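Local coordinates for Rab5 protein, putative (Plasmodium falciparum, PDB 3CLV) that is probably a Rab-type small P-loop protein of the Ras family, modelled with bound guanosine-5'-diphosphate, at residues A[47-52]-A[93-98]; A[177-182]-A[195-200]. One frame throughout, in Å; residues are numbered along the deposited sequence. Where two conformers were deposited one is given.

Contact 1. Residues A[47-52]-A[93-98]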
loop_
_atom_site.group_PDB
_atom_site.type_symbol
_atom_site.label_atom_id
_atom_site.label_comp_id
_atom_site.label_asym_id
_atom_site.label_seq_id
_atom_site.Cartn_x
_atom_site.Cartn_y
_atom_site.Cartn_z
ATOM N N TYR A 47 13.323 7.444 -1.925
ATOM C CA TYR A 47 14.748 7.603 -1.757
ATOM C C TYR A 47 15.438 6.475 -2.485
ATOM O O TYR A 47 14.993 5.319 -2.431
ATOM C CB TYR A 47 15.131 7.607 -0.274
ATOM C CG TYR A 47 16.597 7.876 -0.051
ATOM C CD1 TYR A 47 17.126 9.156 -0.271
ATOM C CD2 TYR A 47 17.460 6.856 0.354
ATOM C CE1 TYR A 47 18.461 9.418 -0.075
ATOM C CE2 TYR A 47 18.813 7.108 0.558
ATOM C CZ TYR A 47 19.302 8.398 0.336
ATOM O OH TYR A 47 20.632 8.693 0.509
ATOM N N VAL A 48 16.520 6.813 -3.181
ATOM C CA VAL A 48 17.240 5.826 -3.965
ATOM C C VAL A 48 18.627 5.616 -3.379
ATOM O O VAL A 48 19.343 6.571 -3.091
ATOM C CB VAL A 48 17.354 6.261 -5.438
ATOM C CG1 VAL A 48 18.123 5.217 -6.243
ATOM C CG2 VAL A 48 15.973 6.498 -6.034
ATOM N N VAL A 49 18.995 4.361 -3.184
ATOM C CA VAL A 49 20.361 4.002 -2.844
ATOM C C VAL A 49 20.913 3.273 -4.059
ATOM O O VAL A 49 20.317 2.303 -4.532
ATOM C CB VAL A 49 20.450 3.041 -1.619
ATOM C CG1 VAL A 49 21.898 2.587 -1.393
ATOM C CG2 VAL A 49 19.899 3.687 -0.350
ATOM N N ASN A 50 22.035 3.743 -4.584
ATOM C CA ASN A 50 22.770 2.917 -5.541
ATOM C C ASN A 50 23.964 2.292 -4.831
ATOM O O ASN A 50 24.830 3.003 -4.312
ATOM C CB ASN A 50 23.183 3.704 -6.790
ATOM C CG ASN A 50 23.826 2.814 -7.852
ATOM O OD1 ASN A 50 25.018 2.515 -7.778
ATOM N ND2 ASN A 50 23.034 2.386 -8.839
ATOM N N LEU A 51 23.985 0.961 -4.797
ATOM C CA LEU A 51 24.938 0.218 -3.973
ATOM C C LEU A 51 26.382 0.305 -4.474
ATOM O O LEU A 51 27.316 0.233 -3.675
ATOM C CB LEU A 51 24.496 -1.242 -3.813
ATOM C CG LEU A 51 23.360 -1.546 -2.818
ATOM C CD1 LEU A 51 23.101 -3.033 -2.801
ATOM C CD2 LEU A 51 23.668 -1.057 -1.399
ATOM N N ASN A 52 26.542 0.477 -5.786
ATOM C CA ASN A 52 27.848 0.722 -6.413
ATOM C C ASN A 52 28.377 2.152 -6.250
ATOM O O ASN A 52 29.383 2.505 -6.869
ATOM C CB ASN A 52 27.776 0.423 -7.911
ATOM C CG ASN A 52 27.734 -1.052 -8.215
ATOM O OD1 ASN A 52 28.353 -1.861 -7.524
ATOM N ND2 ASN A 52 27.016 -1.413 -9.268
ATOM N N ILE A 93 18.484 0.679 -5.764
ATOM C CA ILE A 93 17.353 0.350 -4.901
ATOM C C ILE A 93 16.563 1.580 -4.473
ATOM O O ILE A 93 17.081 2.468 -3.785
ATOM C CB ILE A 93 17.810 -0.503 -3.696
ATOM C CG1 ILE A 93 18.296 -1.861 -4.218
ATOM C CG2 ILE A 93 16.677 -0.672 -2.663
ATOM C CD1 ILE A 93 19.462 -2.413 -3.466
ATOM N N LYS A 94 15.306 1.620 -4.912
ATOM C CA LYS A 94 14.417 2.742 -4.641
ATOM C C LYS A 94 13.430 2.401 -3.525
ATOM O O LYS A 94 12.711 1.405 -3.599
ATOM C CB LYS A 94 13.679 3.126 -5.913
ATOM C CG LYS A 94 12.653 4.226 -5.739
ATOM C CD LYS A 94 12.144 4.624 -7.105
ATOM C CE LYS A 94 10.927 5.504 -7.008
ATOM N NZ LYS A 94 10.607 6.042 -8.369
ATOM N N PHE A 95 13.434 3.224 -2.478
ATOM C CA PHE A 95 12.541 3.051 -1.336
ATOM C C PHE A 95 11.308 3.923 -1.491
ATOM O O PHE A 95 11.441 5.094 -1.835
ATOM C CB PHE A 95 13.271 3.414 -0.031
ATOM C CG PHE A 95 14.405 2.485 0.295
ATOM C CD1 PHE A 95 14.174 1.309 1.015
ATOM C CD2 PHE A 95 15.704 2.774 -0.129
ATOM C CE1 PHE A 95 15.220 0.430 1.317
ATOM C CE2 PHE A 95 16.765 1.903 0.159
ATOM C CZ PHE A 95 16.522 0.722 0.895
ATOM N N ASP A 96 10.123 3.344 -1.270
ATOM C CA ASP A 96 8.894 4.111 -1.183
ATOM C C ASP A 96 8.513 4.145 0.300
ATOM O O ASP A 96 7.959 3.175 0.817
ATOM C CB ASP A 96 7.809 3.461 -2.059
ATOM C CG ASP A 96 6.411 4.040 -1.828
ATOM O OD1 ASP A 96 6.268 5.168 -1.299
ATOM O OD2 ASP A 96 5.436 3.350 -2.189
ATOM N N ILE A 97 8.832 5.249 0.971
ATOM C CA ILE A 97 8.692 5.349 2.429
ATOM C C ILE A 97 7.350 5.909 2.853
ATOM O O ILE A 97 6.986 7.025 2.476
ATOM C CB ILE A 97 9.819 6.207 3.031
ATOM C CG1 ILE A 97 11.174 5.677 2.536
ATOM C CG2 ILE A 97 9.773 6.163 4.557
ATOM C CD1 ILE A 97 12.278 6.750 2.485
ATOM N N TRP A 98 6.632 5.127 3.652
ATOM C CA TRP A 98 5.365 5.519 4.205
ATOM C C TRP A 98 5.567 5.783 5.689
ATOM O O TRP A 98 5.738 4.841 6.474
ATOM C CB TRP A 98 4.314 4.406 4.017
ATOM C CG TRP A 98 3.941 4.066 2.574
ATOM C CD1 TRP A 98 4.745 4.100 1.478
ATOM C CD2 TRP A 98 2.673 3.579 2.124
ATOM N NE1 TRP A 98 4.048 3.709 0.358
ATOM C CE2 TRP A 98 2.772 3.377 0.734
ATOM C CE3 TRP A 98 1.450 3.314 2.763
ATOM C CZ2 TRP A 98 1.706 2.901 -0.029
ATOM C CZ3 TRP A 98 0.395 2.846 2.010
ATOM C CH2 TRP A 98 0.526 2.652 0.621
#
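Val49 lays a methyl group against the rim of the Phe95 ring, CG2 standing 3.6 Å from Phe95 CE2 near the ring plane, so the valine meets an edge and not a face. The same edge reaches the neighbouring backbone, where Phe95 CD2 lies 3.5 Å from Tyr47 O. With chi1 at -66°, Phe95 CG sits beside its backbone N and so 4.0 Å from Tyr47 O. Tyr47 CG is instead anti to its N, and Phe95 CD2 comes to the edge of the tyrosine ring, near its plane, 4.5 Å from Tyr47 CD2. The tyrosine's closer apolar partner is Ile97, whose CD1 is 4.1 Å from Tyr47 CB. Strand residues 47-50 and 93-98 form the antiparallel pair of the Ras-like sheet, with 43-50 at its border and 92-99 next in. Tyr47 and Phe95, like Val49 and Ile93, are hydrogen-bonded pairs. Of the four backbone bonds, Phe95 N to Tyr47 O is short at 2.6 Å and almost straight (175°). The side chains of both pairs lie on the face packed by helix 191-206, which suits the buried Val49, Ile93 and Phe95; Tyr47, partly exposed, packs on Lys192 and Leu27. On the other face the non-hydrogen-bonded pair Val48 and Lys94 meets through Val48 CG2 and Lys94 CG, 4.0 Å apart. The lysine's aliphatic stem thus covers a valine, while its extended chain carries the charge away. Past the strand end, Leu51 CD1 touches Ile93 CD1 at 3.8 Å. Farther along, Trp98 NE1 donates to Asp96 OD2 from above the carboxylate plane, and Asp96 OD1 forms a salt bridge with Arg115 of the second subunit.

Contact 2. Residues A[177-182]-A[195-200]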
loop_
_atom_site.group_PDB
_atom_site.type_symbol
_atom_site.label_atom_id
_atom_site.label_comp_id
_atom_site.label_asym_id
_atom_site.label_seq_id
_atom_site.Cartn_x
_atom_site.Cartn_y
_atom_site.Cartn_z
ATOM N N ASN A 177 16.615 -11.100 15.400
ATOM C CA ASN A 177 17.145 -11.137 14.031
ATOM C C ASN A 177 16.771 -9.883 13.244
ATOM O O ASN A 177 16.272 -9.949 12.126
ATOM C CB ASN A 177 16.666 -12.401 13.306
ATOM C CG ASN A 177 16.945 -13.667 14.104
ATOM O OD1 ASN A 177 16.034 -14.238 14.701
ATOM N ND2 ASN A 177 18.210 -14.079 14.158
ATOM N N LEU A 178 17.022 -8.738 13.870
ATOM C CA LEU A 178 16.747 -7.431 13.281
ATOM C C LEU A 178 18.084 -6.799 12.942
ATOM O O LEU A 178 19.102 -7.077 13.621
ATOM C CB LEU A 178 16.039 -6.532 14.310
ATOM C CG LEU A 178 14.888 -7.101 15.141
ATOM C CD1 LEU A 178 14.381 -6.059 16.123
ATOM C CD2 LEU A 178 13.759 -7.593 14.247
ATOM N N LEU A 179 18.082 -5.974 11.898
ATOM C CA LEU A 179 19.102 -4.952 11.730
ATOM C C LEU A 179 18.948 -3.901 12.841
ATOM O O LEU A 179 17.852 -3.698 13.390
ATOM C CB LEU A 179 18.994 -4.290 10.340
ATOM C CG LEU A 179 19.160 -5.215 9.126
ATOM C CD1 LEU A 179 18.925 -4.442 7.826
ATOM C CD2 LEU A 179 20.560 -5.829 9.120
ATOM N N PHE A 180 20.065 -3.300 13.221
ATOM C CA PHE A 180 20.066 -2.266 14.264
ATOM C C PHE A 180 21.015 -1.116 13.900
ATOM O O PHE A 180 22.112 -1.336 13.396
ATOM C CB PHE A 180 20.401 -2.877 15.639
ATOM C CG PHE A 180 20.563 -1.854 16.741
ATOM C CD1 PHE A 180 19.442 -1.313 17.376
ATOM C CD2 PHE A 180 21.829 -1.438 17.146
ATOM C CE1 PHE A 180 19.583 -0.354 18.393
ATOM C CE2 PHE A 180 21.986 -0.474 18.167
ATOM C CZ PHE A 180 20.862 0.059 18.798
ATOM N N ILE A 181 20.585 0.124 14.153
ATOM C CA ILE A 181 21.436 1.277 13.911
ATOM C C ILE A 181 21.107 2.398 14.921
ATOM O O ILE A 181 19.972 2.525 15.381
ATOM C CB ILE A 181 21.362 1.730 12.419
ATOM C CG1 ILE A 181 22.444 2.776 12.092
ATOM C CG2 ILE A 181 19.916 2.187 12.041
ATOM C CD1 ILE A 181 22.808 2.833 10.637
ATOM N N GLN A 182 22.123 3.158 15.310
ATOM C CA GLN A 182 21.946 4.304 16.197
ATOM C C GLN A 182 22.085 5.553 15.351
ATOM O O GLN A 182 23.038 5.673 14.583
ATOM C CB GLN A 182 23.013 4.307 17.287
ATOM C CG GLN A 182 22.852 3.216 18.327
ATOM C CD GLN A 182 23.903 3.338 19.404
ATOM O OE1 GLN A 182 23.887 4.294 20.176
ATOM N NE2 GLN A 182 24.837 2.390 19.450
ATOM N N PHE A 195 19.268 3.300 5.272
ATOM C CA PHE A 195 18.828 2.831 3.986
ATOM C C PHE A 195 19.932 2.078 3.264
ATOM O O PHE A 195 19.639 1.204 2.457
ATOM C CB PHE A 195 18.274 4.011 3.187
ATOM C CG PHE A 195 17.015 4.566 3.796
ATOM C CD1 PHE A 195 15.778 4.017 3.472
ATOM C CD2 PHE A 195 17.078 5.582 4.752
ATOM C CE1 PHE A 195 14.622 4.501 4.044
ATOM C CE2 PHE A 195 15.936 6.073 5.347
ATOM C CZ PHE A 195 14.694 5.531 4.998
ATOM N N TYR A 196 21.191 2.367 3.608
ATOM C CA TYR A 196 22.322 1.594 3.060
ATOM C C TYR A 196 22.212 0.149 3.521
ATOM O O TYR A 196 22.340 -0.779 2.708
ATOM C CB TYR A 196 23.685 2.164 3.494
ATOM C CG TYR A 196 24.025 3.538 2.927
ATOM C CD1 TYR A 196 23.297 4.091 1.877
ATOM C CD2 TYR A 196 25.102 4.268 3.431
ATOM C CE1 TYR A 196 23.609 5.355 1.366
ATOM C CE2 TYR A 196 25.418 5.525 2.930
ATOM C CZ TYR A 196 24.668 6.058 1.902
ATOM O OH TYR A 196 24.995 7.300 1.394
ATOM N N MET A 197 21.970 -0.022 4.822
ATOM C CA MET A 197 21.825 -1.328 5.458
ATOM C C MET A 197 20.639 -2.106 4.885
ATOM O O MET A 197 20.765 -3.303 4.557
ATOM C CB MET A 197 21.689 -1.170 6.977
ATOM C CG MET A 197 22.994 -0.721 7.701
ATOM S SD MET A 197 22.799 -0.617 9.501
ATOM C CE MET A 197 22.793 -2.333 9.956
ATOM N N LEU A 198 19.494 -1.423 4.758
ATOM C CA LEU A 198 18.306 -2.011 4.137
ATOM C C LEU A 198 18.553 -2.435 2.701
ATOM O O LEU A 198 18.182 -3.538 2.309
ATOM C CB LEU A 198 17.123 -1.037 4.176
ATOM C CG LEU A 198 16.453 -0.821 5.538
ATOM C CD1 LEU A 198 15.338 0.235 5.427
ATOM C CD2 LEU A 198 15.903 -2.152 6.072
ATOM N N ALA A 199 19.146 -1.543 1.910
ATOM C CA ALA A 199 19.441 -1.832 0.513
ATOM C C ALA A 199 20.397 -3.034 0.368
ATOM O O ALA A 199 20.173 -3.915 -0.486
ATOM C CB ALA A 199 19.982 -0.581 -0.200
ATOM N N GLU A 200 21.443 -3.079 1.197
ATOM C CA GLU A 200 22.355 -4.251 1.230
ATOM C C GLU A 200 21.574 -5.553 1.486
ATOM O O GLU A 200 21.772 -6.564 0.820
ATOM C CB GLU A 200 23.447 -4.068 2.298
ATOM C CG GLU A 200 24.449 -2.954 1.976
ATOM C CD GLU A 200 25.296 -2.516 3.173
ATOM O OE1 GLU A 200 24.956 -2.825 4.338
ATOM O OE2 GLU A 200 26.315 -1.833 2.942
#
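Met197 reaches from its helix to three consecutive residues of a strand, Leu179, Phe180 and Ile181, although no hydrogen bond joins the two segments. Its sulfur and its terminal methyl have different partners. SD lies 3.6 Å from Ile181 CD1 and 4.0 Å from Ile181 CB, the two side chains crossing at a slant. The chain then bends at chi3 (75°), which turns CE toward the strand backbone, 3.6 Å from Phe180 O. Leu179 CD2 also approaches this methyl, 4.2 Å from Met197 CE. A long, unbranched thioether suits this place because it can span the gap between a helix and a strand whose segment axes come no closer than 9.6 Å.

Leu179 uses its two branches separately. While CD2 faces the methionine methyl, CD1 comes to 3.9 Å from Met197 O and to 4.2 Å from Leu198 CD2, so that this leucine also packs on the helix backbone. Ile181 carries its CG1 anti to the backbone N (chi1 -170°), and its CD1 meets the sulfur. Phe180 sets out from the strand away from the helix segment, and its side chain packs on helix 166-175, as expected where successive strand residues serve opposite faces of a sheet.

Strand 179-183 is the last strand of the Ras-like fold and helix 191-206 the helix that follows it; strand residues 179-182 and helix residues 195-200 run nearly antiparallel (165°). Backbone bonds tie Leu179 and Ile181 to strand 149-155, and Leu198 extends the apolar layer to Ile149 and Ile151. With carbon, sulfur and one carbonyl oxygen each in play, the contact depends on shape and van der Waals packing, not on charge or directional bonds across it.

Contacts 1 and 2 sit toward the two borders of one sheet, whose outermost strands are 43-50 and 179-183, and helix 191-206 bridges them across the same face. Their centres are 13 Å apart, yet they touch directly. Ile93 CD1 lies 3.4 Å from Ala199 O, and Phe95 CZ is 3.5 Å from Phe195 O, while Ile97 CD1 comes to 3.6 Å from Phe195 CE1. Phe195 and Ala199 thus face residues 93-98, Met197 faces 177-182, and Leu198 touches both. Both contacts stand back from the nucleotide: GDP is about 11 Å from the side chain of Ile97 and about 12 Å from that of Ile181.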